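Local coordinates for acetyl-xylan esterase (Streptomyces lividans, PDB 2CC0), which hydrolyses acetyl esters on xylan in a metal-ion-dependent reaction, as a family 4 carbohydrate esterase involved in the breakdown of plant cell walls, at residues A33-Q38 with R50-A55; R83-I88 with Y117-V122; S128-N133 with A159-A164; P67-T70 with Q76-S79; Q141-L146 with P166-T171. One frame throughout, in Å; residues are numbered along the deposited sequence.

Contact 1: residues A33-Q38 with R50-A55; sequences ATMFNQ and RAQVDA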
# COMPACT_ATOMS: atom_id res chain seq x y z
N ALA A 33 17.54 1.87 4.46
CA ALA A 33 16.24 1.86 5.13
C ALA A 33 15.66 3.25 5.14
O ALA A 33 16.37 4.24 4.84
CB ALA A 33 16.40 1.33 6.55
N THR A 34 14.36 3.33 5.46
CA THR A 34 13.66 4.58 5.60
C THR A 34 13.44 4.89 7.07
O THR A 34 12.86 4.07 7.80
CB THR A 34 12.30 4.57 4.84
OG1 THR A 34 12.56 4.26 3.48
CG2 THR A 34 11.66 5.97 4.91
N MET A 35 13.92 6.07 7.48
CA MET A 35 13.83 6.51 8.90
C MET A 35 12.66 7.47 9.01
O MET A 35 12.72 8.59 8.45
CB MET A 35 15.13 7.21 9.34
CG MET A 35 16.43 6.55 8.79
SD MET A 35 16.56 4.78 9.12
CE MET A 35 17.22 4.77 10.78
N PHE A 36 11.60 7.04 9.74
CA PHE A 36 10.41 7.88 9.94
C PHE A 36 10.65 8.68 11.23
O PHE A 36 10.36 8.20 12.34
CB PHE A 36 9.14 7.03 10.01
CG PHE A 36 8.69 6.55 8.66
CD1 PHE A 36 9.23 5.37 8.12
CD2 PHE A 36 7.76 7.29 7.91
CE1 PHE A 36 8.80 4.93 6.85
CE2 PHE A 36 7.35 6.84 6.65
CZ PHE A 36 7.87 5.68 6.13
N ASN A 37 11.25 9.85 11.06
CA ASN A 37 11.64 10.70 12.21
C ASN A 37 10.46 11.51 12.76
O ASN A 37 9.62 12.00 12.00
CB ASN A 37 12.72 11.71 11.80
CG ASN A 37 14.09 11.08 11.52
OD1 ASN A 37 14.38 9.89 11.81
ND2 ASN A 37 14.96 11.90 11.03
N GLN A 38 10.46 11.74 14.08
CA GLN A 38 9.56 12.76 14.63
C GLN A 38 10.18 14.14 14.43
O GLN A 38 11.39 14.32 14.63
CB GLN A 38 9.34 12.56 16.13
CG GLN A 38 8.53 11.28 16.43
CD GLN A 38 8.18 11.17 17.89
OE1 GLN A 38 7.98 12.19 18.55
NE2 GLN A 38 8.11 9.95 18.39
N ARG A 50 21.24 14.41 9.29
CA ARG A 50 22.25 14.30 8.23
C ARG A 50 22.98 12.95 8.26
O ARG A 50 23.31 12.40 7.20
CB ARG A 50 23.30 15.42 8.34
CG ARG A 50 22.86 16.72 7.70
CD ARG A 50 22.52 16.59 6.19
NE ARG A 50 23.56 16.00 5.34
CZ ARG A 50 23.44 15.91 4.01
NH1 ARG A 50 22.36 16.39 3.40
NH2 ARG A 50 24.41 15.35 3.28
N ALA A 51 23.24 12.43 9.46
CA ALA A 51 23.96 11.15 9.58
C ALA A 51 23.15 10.04 8.91
O ALA A 51 23.70 9.16 8.26
CB ALA A 51 24.25 10.81 11.04
N GLN A 52 21.82 10.14 9.00
CA GLN A 52 20.97 9.14 8.32
C GLN A 52 21.17 9.20 6.81
O GLN A 52 21.33 8.17 6.15
CB GLN A 52 19.50 9.36 8.67
CG GLN A 52 19.22 9.19 10.14
CD GLN A 52 17.85 9.72 10.53
OE1 GLN A 52 17.33 10.70 9.95
NE2 GLN A 52 17.25 9.06 11.50
N VAL A 53 21.17 10.42 6.28
CA VAL A 53 21.39 10.62 4.83
C VAL A 53 22.76 10.08 4.42
O VAL A 53 22.89 9.34 3.42
CB VAL A 53 21.24 12.11 4.45
CG1 VAL A 53 21.51 12.33 2.94
CG2 VAL A 53 19.83 12.63 4.85
N ASP A 54 23.78 10.44 5.19
CA ASP A 54 25.16 10.03 4.87
C ASP A 54 25.41 8.53 4.99
O ASP A 54 26.35 7.98 4.38
CB ASP A 54 26.13 10.80 5.77
CG ASP A 54 26.22 12.28 5.40
OD1 ASP A 54 25.78 12.70 4.29
OD2 ASP A 54 26.76 13.04 6.24
N ALA A 55 24.53 7.86 5.75
CA ALA A 55 24.57 6.40 5.88
C ALA A 55 23.86 5.67 4.74
O ALA A 55 23.94 4.45 4.64
CB ALA A 55 23.99 5.99 7.21
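Gln52 reaches out of helix 46-54 on a chain that stays extended past CG (chi2 166°), while Asn37, with CG opposite its own carbonyl carbon (chi1 -70°), turns a shorter amide out of strand 34-37 to meet it. The two groups arrive from opposite directions and lie nearly coplanar, their planes 25° apart. They close a reciprocal amide pair: Gln52 NE2 donates to Asn37 OD1 at 3.0 Å, and Asn37 ND2 returns a bond to Gln52 OE1 at 2.9 Å. Each carbonyl oxygen receives its donor on a lone pair, in the carbonyl plane, so the paired bonds hold both amides flat and fix which end of each carries oxygen. Met35, two residues back on the same side of the strand, crosses Gln52 obliquely, and its CB lies 3.5 Å from Gln52 NE2. Val59 touches both amide side chains and Leu23 packs on Gln52, keeping the pair buried. A pair of hydrogen bonds thus ties helix to sheet among apolar neighbours such as Met35, Val59 and Leu23. The helix lies in the connection between parallel neighbours 34-37 and 58-61, a beta-alpha-beta crossover of the distorted beta/alpha barrel of polysaccharide deacetylases.

Contact 2: residues R83-I88 with Y117-V122; sequences RTQQAI and YGLTEV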
# COMPACT_ATOMS: atom_id res chain seq x y z
N ARG A 83 5.25 21.19 10.44
CA ARG A 83 6.43 21.47 11.27
C ARG A 83 7.48 20.38 11.10
O ARG A 83 8.68 20.64 11.16
CB ARG A 83 6.03 21.62 12.74
CG ARG A 83 5.34 22.96 13.03
CD ARG A 83 4.19 22.76 13.99
NE ARG A 83 4.64 22.51 15.34
CZ ARG A 83 4.06 21.69 16.21
NH1 ARG A 83 2.98 21.00 15.90
NH2 ARG A 83 4.59 21.57 17.42
N THR A 84 7.02 19.14 10.89
CA THR A 84 7.95 18.05 10.67
C THR A 84 8.65 18.14 9.28
O THR A 84 9.85 17.85 9.18
CB THR A 84 7.25 16.70 10.92
OG1 THR A 84 6.74 16.69 12.26
CG2 THR A 84 8.24 15.55 10.75
N GLN A 85 7.89 18.53 8.24
CA GLN A 85 8.49 18.78 6.91
C GLN A 85 9.61 19.81 7.07
O GLN A 85 10.73 19.60 6.61
CB GLN A 85 7.45 19.31 5.91
CG GLN A 85 6.35 18.30 5.50
CD GLN A 85 6.93 17.07 4.78
OE1 GLN A 85 7.31 16.09 5.42
NE2 GLN A 85 7.07 17.17 3.45
N GLN A 86 9.29 20.89 7.78
CA GLN A 86 10.23 21.99 7.99
C GLN A 86 11.45 21.53 8.80
O GLN A 86 12.58 21.89 8.47
CB GLN A 86 9.50 23.14 8.71
CG GLN A 86 8.44 23.84 7.84
CD GLN A 86 7.33 24.51 8.67
OE1 GLN A 86 7.46 24.67 9.89
NE2 GLN A 86 6.22 24.87 8.00
N ALA A 87 11.23 20.76 9.86
CA ALA A 87 12.36 20.35 10.72
C ALA A 87 13.31 19.42 9.97
O ALA A 87 14.54 19.52 10.09
CB ALA A 87 11.87 19.71 12.02
N ILE A 88 12.74 18.47 9.22
CA ILE A 88 13.59 17.53 8.49
C ILE A 88 14.36 18.23 7.36
O ILE A 88 15.59 18.04 7.21
CB ILE A 88 12.77 16.30 7.99
CG1 ILE A 88 12.25 15.53 9.22
CG2 ILE A 88 13.60 15.44 7.03
CD1 ILE A 88 11.15 14.48 8.90
N TYR A 117 0.50 18.32 1.59
CA TYR A 117 1.96 18.38 1.72
C TYR A 117 2.70 17.43 0.78
O TYR A 117 3.93 17.27 0.88
CB TYR A 117 2.39 18.20 3.19
CG TYR A 117 1.99 19.44 3.98
CD1 TYR A 117 2.77 20.60 3.92
CD2 TYR A 117 0.79 19.48 4.69
CE1 TYR A 117 2.38 21.77 4.59
CE2 TYR A 117 0.39 20.64 5.39
CZ TYR A 117 1.18 21.79 5.31
OH TYR A 117 0.81 22.96 5.95
N GLY A 118 1.94 16.81 -0.14
CA GLY A 118 2.52 15.88 -1.10
C GLY A 118 3.11 14.63 -0.49
O GLY A 118 4.11 14.09 -1.00
N LEU A 119 2.50 14.16 0.60
CA LEU A 119 2.97 12.98 1.33
C LEU A 119 2.14 11.73 1.01
O LEU A 119 0.92 11.77 1.03
CB LEU A 119 2.89 13.25 2.84
CG LEU A 119 3.87 14.31 3.34
CD1 LEU A 119 3.44 14.82 4.72
CD2 LEU A 119 5.33 13.80 3.42
N THR A 120 2.83 10.63 0.74
CA THR A 120 2.19 9.32 0.60
C THR A 120 2.14 8.66 1.97
O THR A 120 3.16 8.57 2.64
CB THR A 120 3.02 8.49 -0.37
OG1 THR A 120 2.98 9.17 -1.64
CG2 THR A 120 2.45 7.07 -0.55
N GLU A 121 0.96 8.15 2.37
CA GLU A 121 0.85 7.45 3.66
C GLU A 121 1.47 6.08 3.55
O GLU A 121 1.20 5.33 2.60
CB GLU A 121 -0.63 7.34 4.05
CG GLU A 121 -0.89 6.80 5.44
CD GLU A 121 -2.38 6.83 5.70
OE1 GLU A 121 -2.87 7.88 6.19
OE2 GLU A 121 -3.03 5.82 5.39
N VAL A 122 2.26 5.72 4.56
CA VAL A 122 2.94 4.44 4.59
C VAL A 122 2.67 3.79 5.93
O VAL A 122 3.12 4.27 6.97
CB VAL A 122 4.46 4.60 4.41
CG1 VAL A 122 5.16 3.24 4.53
CG2 VAL A 122 4.76 5.25 3.04
O HOH W 1 5.87 19.47 2.17
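Gln85 and Leu119 form a mixed amide-to-methyl contact, extended by a water to Tyr117, where helix 74-90 packs against the turn leading from helix 108-116 into strand 120-121. The two side chains slide past each other in opposite directions. Gln85 is bent at chi2 (-62°), which folds its amide over toward the leucine, and OE1 comes to 3.6 Å from Leu119 CD2. The same methyl lies 3.8 Å from Gln85 NE2, so Leu119 packs against the whole amide and not one end of it. Gln85 NE2 is 4.1 Å from Tyr117 O, too far for a direct bond, and a water spans the gap: it accepts from Gln85 NE2 at 2.9 Å and donates to Tyr117 O at 3.2 Å. The water also lies at the edge of the Tyr117 ring, in its plane. Gly118, with positive phi, is the C-prime residue of a Schellman motif that ends helix 108-116 just ahead of Leu119, whose CB points toward helix 74-90. Outside the two segments, Asn61 ND2 bonds to Gln85 OE1, Pro96 O receives Gln85 NE2, and Tyr117 OH bonds to Asp78. Because OE1 has its partner in Asn61 and NE2 has Pro96 O and the water, the buried amide can lie against the leucine methyls without losing hydrogen bonds.

Contact 3: residues S128-N133 with A159-A164; sequences SQDWNN and ANTLAA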
# COMPACT_ATOMS: atom_id res chain seq x y z
N SER A 128 7.29 -5.78 13.36
CA SER A 128 8.35 -6.57 13.99
C SER A 128 8.09 -6.76 15.48
O SER A 128 8.70 -7.62 16.12
CB SER A 128 9.70 -5.86 13.81
OG SER A 128 9.80 -4.73 14.67
N GLN A 129 7.20 -5.92 16.05
CA GLN A 129 6.92 -5.90 17.50
C GLN A 129 8.14 -5.53 18.35
O GLN A 129 8.16 -5.79 19.57
CB GLN A 129 6.32 -7.24 17.98
CG GLN A 129 4.92 -7.45 17.41
CD GLN A 129 3.87 -6.98 18.37
OE1 GLN A 129 3.73 -7.55 19.47
NE2 GLN A 129 3.10 -5.99 17.98
N ASP A 130 9.16 -4.91 17.74
CA ASP A 130 10.37 -4.56 18.48
C ASP A 130 10.09 -3.55 19.60
O ASP A 130 10.82 -3.49 20.59
CB ASP A 130 11.51 -4.12 17.53
CG ASP A 130 11.21 -2.85 16.76
OD1 ASP A 130 10.02 -2.43 16.68
OD2 ASP A 130 12.21 -2.29 16.22
N TRP A 131 9.01 -2.79 19.45
CA TRP A 131 8.55 -1.81 20.44
C TRP A 131 7.82 -2.48 21.62
O TRP A 131 7.57 -1.84 22.65
CB TRP A 131 7.60 -0.83 19.77
CG TRP A 131 6.39 -1.52 19.20
CD1 TRP A 131 6.29 -2.15 17.98
CD2 TRP A 131 5.12 -1.71 19.86
NE1 TRP A 131 5.03 -2.69 17.84
CE2 TRP A 131 4.30 -2.45 18.97
CE3 TRP A 131 4.60 -1.32 21.11
CZ2 TRP A 131 2.97 -2.80 19.30
CZ3 TRP A 131 3.28 -1.66 21.43
CH2 TRP A 131 2.48 -2.39 20.53
N ASN A 132 7.47 -3.75 21.43
CA ASN A 132 6.65 -4.52 22.38
C ASN A 132 7.42 -5.72 22.92
O ASN A 132 6.84 -6.80 23.13
CB ASN A 132 5.33 -4.96 21.71
CG ASN A 132 4.25 -5.43 22.71
OD1 ASN A 132 4.25 -5.03 23.87
ND2 ASN A 132 3.32 -6.28 22.24
N ASN A 133 8.72 -5.52 23.14
CA ASN A 133 9.63 -6.50 23.74
C ASN A 133 9.94 -7.76 22.92
O ASN A 133 10.38 -8.77 23.46
CB ASN A 133 9.19 -6.88 25.17
CG ASN A 133 9.45 -5.75 26.17
OD1 ASN A 133 8.52 -5.10 26.66
ND2 ASN A 133 10.72 -5.51 26.46
N ALA A 159 17.19 -2.20 21.72
CA ALA A 159 18.46 -2.90 21.66
C ALA A 159 18.41 -4.19 20.81
O ALA A 159 19.37 -4.52 20.11
CB ALA A 159 18.95 -3.20 23.08
N ASN A 160 17.29 -4.90 20.85
CA ASN A 160 17.18 -6.16 20.10
C ASN A 160 17.13 -5.92 18.59
O ASN A 160 17.55 -6.78 17.80
CB ASN A 160 15.97 -6.97 20.55
CG ASN A 160 16.08 -7.44 21.98
OD1 ASN A 160 17.15 -7.33 22.61
ND2 ASN A 160 14.97 -7.94 22.52
N THR A 161 16.64 -4.74 18.20
CA THR A 161 16.68 -4.34 16.79
C THR A 161 18.12 -4.12 16.31
O THR A 161 18.53 -4.65 15.28
CB THR A 161 15.77 -3.14 16.56
OG1 THR A 161 14.45 -3.51 16.97
CG2 THR A 161 15.78 -2.67 15.07
N LEU A 162 18.90 -3.39 17.10
CA LEU A 162 20.32 -3.23 16.75
C LEU A 162 21.01 -4.60 16.65
O LEU A 162 21.77 -4.85 15.72
CB LEU A 162 21.02 -2.36 17.79
CG LEU A 162 22.52 -2.19 17.58
CD1 LEU A 162 22.83 -1.41 16.28
CD2 LEU A 162 23.11 -1.46 18.78
N ALA A 163 20.72 -5.50 17.61
CA ALA A 163 21.36 -6.82 17.63
C ALA A 163 20.97 -7.68 16.43
O ALA A 163 21.73 -8.56 15.99
CB ALA A 163 21.01 -7.54 18.90
N ALA A 164 19.77 -7.42 15.91
CA ALA A 164 19.20 -8.18 14.79
C ALA A 164 19.80 -7.86 13.43
O ALA A 164 19.65 -8.64 12.49
CB ALA A 164 17.66 -7.95 14.75
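The Asp-Ser-x-Asp-Trp sequence, characteristic of family 4 carbohydrate esterases, supplies Asp130, and the contact anchors that residue to Thr161 on helix 159-174 at the border of the active site. Asp130 OD2 accepts from Thr161 OG1 at 2.7 Å on its anti lone pair, the one turned away from the other carboxylate oxygen. Asp130 holds CG between its backbone N and carbonyl carbon (chi1 64°), and this carries the carboxylate toward the helix. The approach is compact: Thr161 OG1 also lies 3.1 Å from Asp130 CB, and the threonine methyl CG2 comes to 3.8 Å from Asp130 OD2. On the loop side, the backbone is shaped by an ST turn in which Asp130 N donates to Ser128 OG at 3.1 Å. Asp130 OD2 has a second donor in the backbone N of His155, whose ring meets that of Trp131 with planes at about 60°. Ile139 of helix 136-144 packs on both Asp130 and Thr161. The Asp130 side chain is about 9 Å from the zinc ion, which is held by Asp13, His62 and His66, so its place is outside the metal's first shell. One oxygen gripped by a hydroxyl and a backbone N-H restricts rotation of the carboxylate, and through it the loop, the start of helix 159-174 and the end of strand 151-155 are joined at a single polar point.

Contact 4: residues P67-T70 with Q76-S79; sequences PHMT and QMDS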
# COMPACT_ATOMS: atom_id res chain seq x y z
N PRO A 67 1.35 12.37 18.30
CA PRO A 67 0.01 12.29 18.91
C PRO A 67 -0.82 11.21 18.23
O PRO A 67 -0.43 10.75 17.14
CB PRO A 67 -0.60 13.66 18.57
CG PRO A 67 0.02 14.02 17.27
CD PRO A 67 1.45 13.50 17.34
N HIS A 68 -1.94 10.85 18.83
CA HIS A 68 -2.95 10.08 18.11
C HIS A 68 -3.63 11.08 17.17
O HIS A 68 -4.49 11.84 17.57
CB HIS A 68 -3.95 9.51 19.12
CG HIS A 68 -3.41 8.38 19.93
ND1 HIS A 68 -3.47 7.07 19.50
CD2 HIS A 68 -2.79 8.36 21.13
CE1 HIS A 68 -2.90 6.29 20.41
NE2 HIS A 68 -2.48 7.05 21.40
N MET A 69 -3.22 11.09 15.90
CA MET A 69 -3.60 12.16 14.95
C MET A 69 -5.10 12.26 14.69
O MET A 69 -5.62 13.34 14.44
CB MET A 69 -2.85 12.01 13.60
CG MET A 69 -1.31 12.24 13.64
SD MET A 69 -0.73 13.97 13.71
CE MET A 69 -0.95 14.55 12.02
N THR A 70 -5.79 11.13 14.73
CA THR A 70 -7.21 11.12 14.43
C THR A 70 -8.01 11.74 15.58
O THR A 70 -9.20 12.01 15.42
CB THR A 70 -7.74 9.71 14.07
OG1 THR A 70 -7.73 8.88 15.23
CG2 THR A 70 -6.89 9.08 12.95
N GLN A 76 -4.60 21.21 13.71
CA GLN A 76 -3.56 20.59 14.54
C GLN A 76 -2.80 19.50 13.76
O GLN A 76 -1.57 19.36 13.89
CB GLN A 76 -4.16 20.01 15.82
CG GLN A 76 -4.83 21.08 16.72
CD GLN A 76 -5.71 20.47 17.81
OE1 GLN A 76 -6.59 19.62 17.56
NE2 GLN A 76 -5.49 20.93 19.05
N MET A 77 -3.52 18.74 12.94
CA MET A 77 -2.84 17.74 12.10
C MET A 77 -1.90 18.43 11.11
O MET A 77 -0.77 17.98 10.88
CB MET A 77 -3.84 16.90 11.30
CG MET A 77 -4.86 16.07 12.08
SD MET A 77 -5.84 15.21 10.83
CE MET A 77 -7.13 14.41 11.81
N ASP A 78 -2.38 19.53 10.53
CA ASP A 78 -1.61 20.33 9.59
C ASP A 78 -0.33 20.85 10.26
O ASP A 78 0.76 20.71 9.72
CB ASP A 78 -2.47 21.46 9.06
CG ASP A 78 -1.88 22.12 7.82
OD1 ASP A 78 -0.76 22.64 7.91
OD2 ASP A 78 -2.55 22.11 6.75
N SER A 79 -0.46 21.41 11.46
CA SER A 79 0.70 21.87 12.21
C SER A 79 1.72 20.76 12.46
O SER A 79 2.92 20.94 12.27
CB SER A 79 0.23 22.47 13.55
OG SER A 79 1.34 22.91 14.31
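Met69 and Met77 make the apolar part of this contact, the loop residue meeting the helix residue through the methyl at the end of its chain. Met69 CE lies 3.8 Å from Met77 CB and 3.7 Å from Met77 CA, so the methyl rests against the first turn of helix 74-90. Met69 is bent at both chi2 and chi3 (-77° each), which curls its methyl round to the helix although its CB does not point there; it was modelled in two conformers, and this account holds for one of them. Met77 does the reverse: its chain is straight beyond CG (chi2 -179°) and runs out past the loop backbone. The second kind of interaction is methyl against carbonyl. Met77 CE approaches Met69 O at 3.2 Å, a close meeting of a weakly polarised methyl with an oxygen, and the same carbon lies 4.2 Å from Thr70 CA. In the conformer described, Met69 CE makes the matching approach to Met77 O at 3.6 Å. No hydrogen bond joins the segments. Around them Leu110 of helix 108-116 covers both methionines, Val113 adds to the cover of Met77, and Pro102 packs on Met69. Methionine methyls, above all Met77 CE against Met69 O, thus join the loop that follows the zinc ligand His66 to the start of the next helix, by dispersion and weak methyl-to-oxygen contacts in place of directional bonds.

Contact 5: residues Q141-L146 with P166-T171; sequences QAVSRL and PRIAQT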
# COMPACT_ATOMS: atom_id res chain seq x y z
N GLN A 141 12.64 -13.25 12.55
CA GLN A 141 11.52 -14.04 12.04
C GLN A 141 10.50 -13.17 11.30
O GLN A 141 9.98 -13.54 10.25
CB GLN A 141 10.84 -14.78 13.20
CG GLN A 141 9.64 -15.65 12.79
CD GLN A 141 9.98 -16.70 11.73
OE1 GLN A 141 9.11 -17.11 10.95
NE2 GLN A 141 11.23 -17.15 11.70
N ALA A 142 10.21 -11.99 11.87
CA ALA A 142 9.27 -11.04 11.22
C ALA A 142 9.82 -10.63 9.84
O ALA A 142 9.10 -10.60 8.86
CB ALA A 142 9.04 -9.82 12.11
N VAL A 143 11.12 -10.30 9.77
CA VAL A 143 11.76 -9.97 8.51
C VAL A 143 11.65 -11.13 7.50
O VAL A 143 11.42 -10.88 6.31
CB VAL A 143 13.25 -9.52 8.71
CG1 VAL A 143 13.99 -9.49 7.38
CG2 VAL A 143 13.30 -8.17 9.38
N SER A 144 11.77 -12.36 7.99
CA SER A 144 11.67 -13.56 7.13
C SER A 144 10.30 -13.72 6.44
O SER A 144 10.17 -14.46 5.47
CB SER A 144 12.05 -14.83 7.90
OG SER A 144 10.96 -15.39 8.62
N ARG A 145 9.28 -13.02 6.94
CA ARG A 145 7.94 -13.10 6.35
C ARG A 145 7.75 -12.17 5.16
O ARG A 145 6.74 -12.28 4.44
CB ARG A 145 6.90 -12.80 7.41
CG ARG A 145 6.94 -13.80 8.53
CD ARG A 145 5.61 -13.89 9.16
NE ARG A 145 5.31 -12.71 9.96
CZ ARG A 145 5.74 -12.51 11.20
NH1 ARG A 145 6.53 -13.40 11.81
NH2 ARG A 145 5.39 -11.41 11.85
N LEU A 146 8.69 -11.25 4.96
CA LEU A 146 8.53 -10.25 3.92
C LEU A 146 8.77 -10.83 2.54
O LEU A 146 9.76 -11.53 2.33
CB LEU A 146 9.51 -9.10 4.12
CG LEU A 146 9.37 -8.25 5.39
CD1 LEU A 146 10.64 -7.42 5.59
CD2 LEU A 146 8.12 -7.37 5.27
N PRO A 166 22.73 -7.83 11.65
CA PRO A 166 23.42 -8.81 10.80
C PRO A 166 22.53 -9.99 10.33
O PRO A 166 22.57 -10.34 9.15
CB PRO A 166 24.60 -9.31 11.67
CG PRO A 166 24.76 -8.26 12.71
CD PRO A 166 23.38 -7.68 12.96
N ARG A 167 21.73 -10.56 11.22
CA ARG A 167 20.81 -11.64 10.84
C ARG A 167 19.70 -11.20 9.90
O ARG A 167 19.21 -11.99 9.08
CB ARG A 167 20.24 -12.32 12.07
CG ARG A 167 21.26 -13.26 12.73
CD ARG A 167 20.76 -13.70 14.09
NE ARG A 167 19.59 -14.56 14.02
CZ ARG A 167 18.75 -14.77 15.04
NH1 ARG A 167 18.96 -14.18 16.22
NH2 ARG A 167 17.70 -15.56 14.89
N ILE A 168 19.29 -9.94 9.99
CA ILE A 168 18.36 -9.39 8.98
C ILE A 168 19.00 -9.40 7.58
O ILE A 168 18.40 -9.87 6.60
CB ILE A 168 17.89 -7.98 9.39
CG1 ILE A 168 16.93 -8.11 10.60
CG2 ILE A 168 17.24 -7.26 8.20
CD1 ILE A 168 16.50 -6.78 11.25
N ALA A 169 20.24 -8.91 7.49
CA ALA A 169 20.97 -8.90 6.22
C ALA A 169 21.10 -10.34 5.70
O ALA A 169 20.88 -10.59 4.52
CB ALA A 169 22.34 -8.26 6.40
N GLN A 170 21.42 -11.28 6.60
CA GLN A 170 21.55 -12.70 6.23
C GLN A 170 20.26 -13.31 5.72
O GLN A 170 20.25 -14.03 4.71
CB GLN A 170 22.04 -13.50 7.44
CG GLN A 170 23.48 -13.19 7.78
CD GLN A 170 23.86 -13.66 9.16
OE1 GLN A 170 23.24 -14.57 9.72
NE2 GLN A 170 24.88 -13.03 9.74
N THR A 171 19.17 -13.00 6.42
CA THR A 171 17.85 -13.47 6.04
C THR A 171 17.48 -12.99 4.63
O THR A 171 17.03 -13.78 3.80
CB THR A 171 16.80 -13.01 7.07
OG1 THR A 171 17.14 -13.57 8.34
CG2 THR A 171 15.38 -13.48 6.68
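Val143 and Ile168 cross at about a right angle where helix 136-144 lies beside helix 159-174. The valine offers both branches: CG2 lies 3.8 Å from Ile168 CG1 and 4.0 Å from Ile168 CD1, while CG1 meets the other arm of the isoleucine, CG2, at 4.0 Å. One turn on, Thr171 approaches methyl first. Its CG2 comes to 3.7 Å from Ser144 CA and 3.8 Å from Ser144 CB, because chi1 of -61° sets CG2 opposite the threonine's own N and turns OG1 back along its helix. There OG1 donates to Arg167 O at 2.7 Å, and since Thr171 N reaches this same oxygen from the opposite face of the carbonyl plane, the acceptor is gripped twice. Ser144 OG also bonds within its own helix, to Gln141 O at 2.7 Å. Ile152 packs on Val143 and Met154 on Ile168, so both helices rest on strand 151-155. With both hydroxyls satisfied inside their own helices, serine and threonine can present carbon to each other: across 141-146 and 166-171 the helices touch through carbon alone, and a salt bridge from Arg167 to Asp137 adds the polar link between them.

Overall arrangement
Taken together, the five contacts illustrate how chemistry follows position in a beta/alpha fold. Contacts 1 to 4 are buried and contact 5 only partly so. Contact 1, nearest the centre of the molecule, uses direct side-chain bonds to fasten a helix to the sheet. Contacts 2 and 4 share helix 74-90, one through an amide, a methyl and a water, the other, farthest out, through methionine methyls; they meet where Tyr117 OH probably bonds to Asp78. Contacts 3 and 5 share helix 159-174 on the other flank and touch through Ser128 and Ala142, the first polar, the second apolar. Contacts 1, 3 and 4 all come within about 10 Å of the zinc, measured from a side chain. Contacts 1 and 2 pack together through Phe36 and Val122.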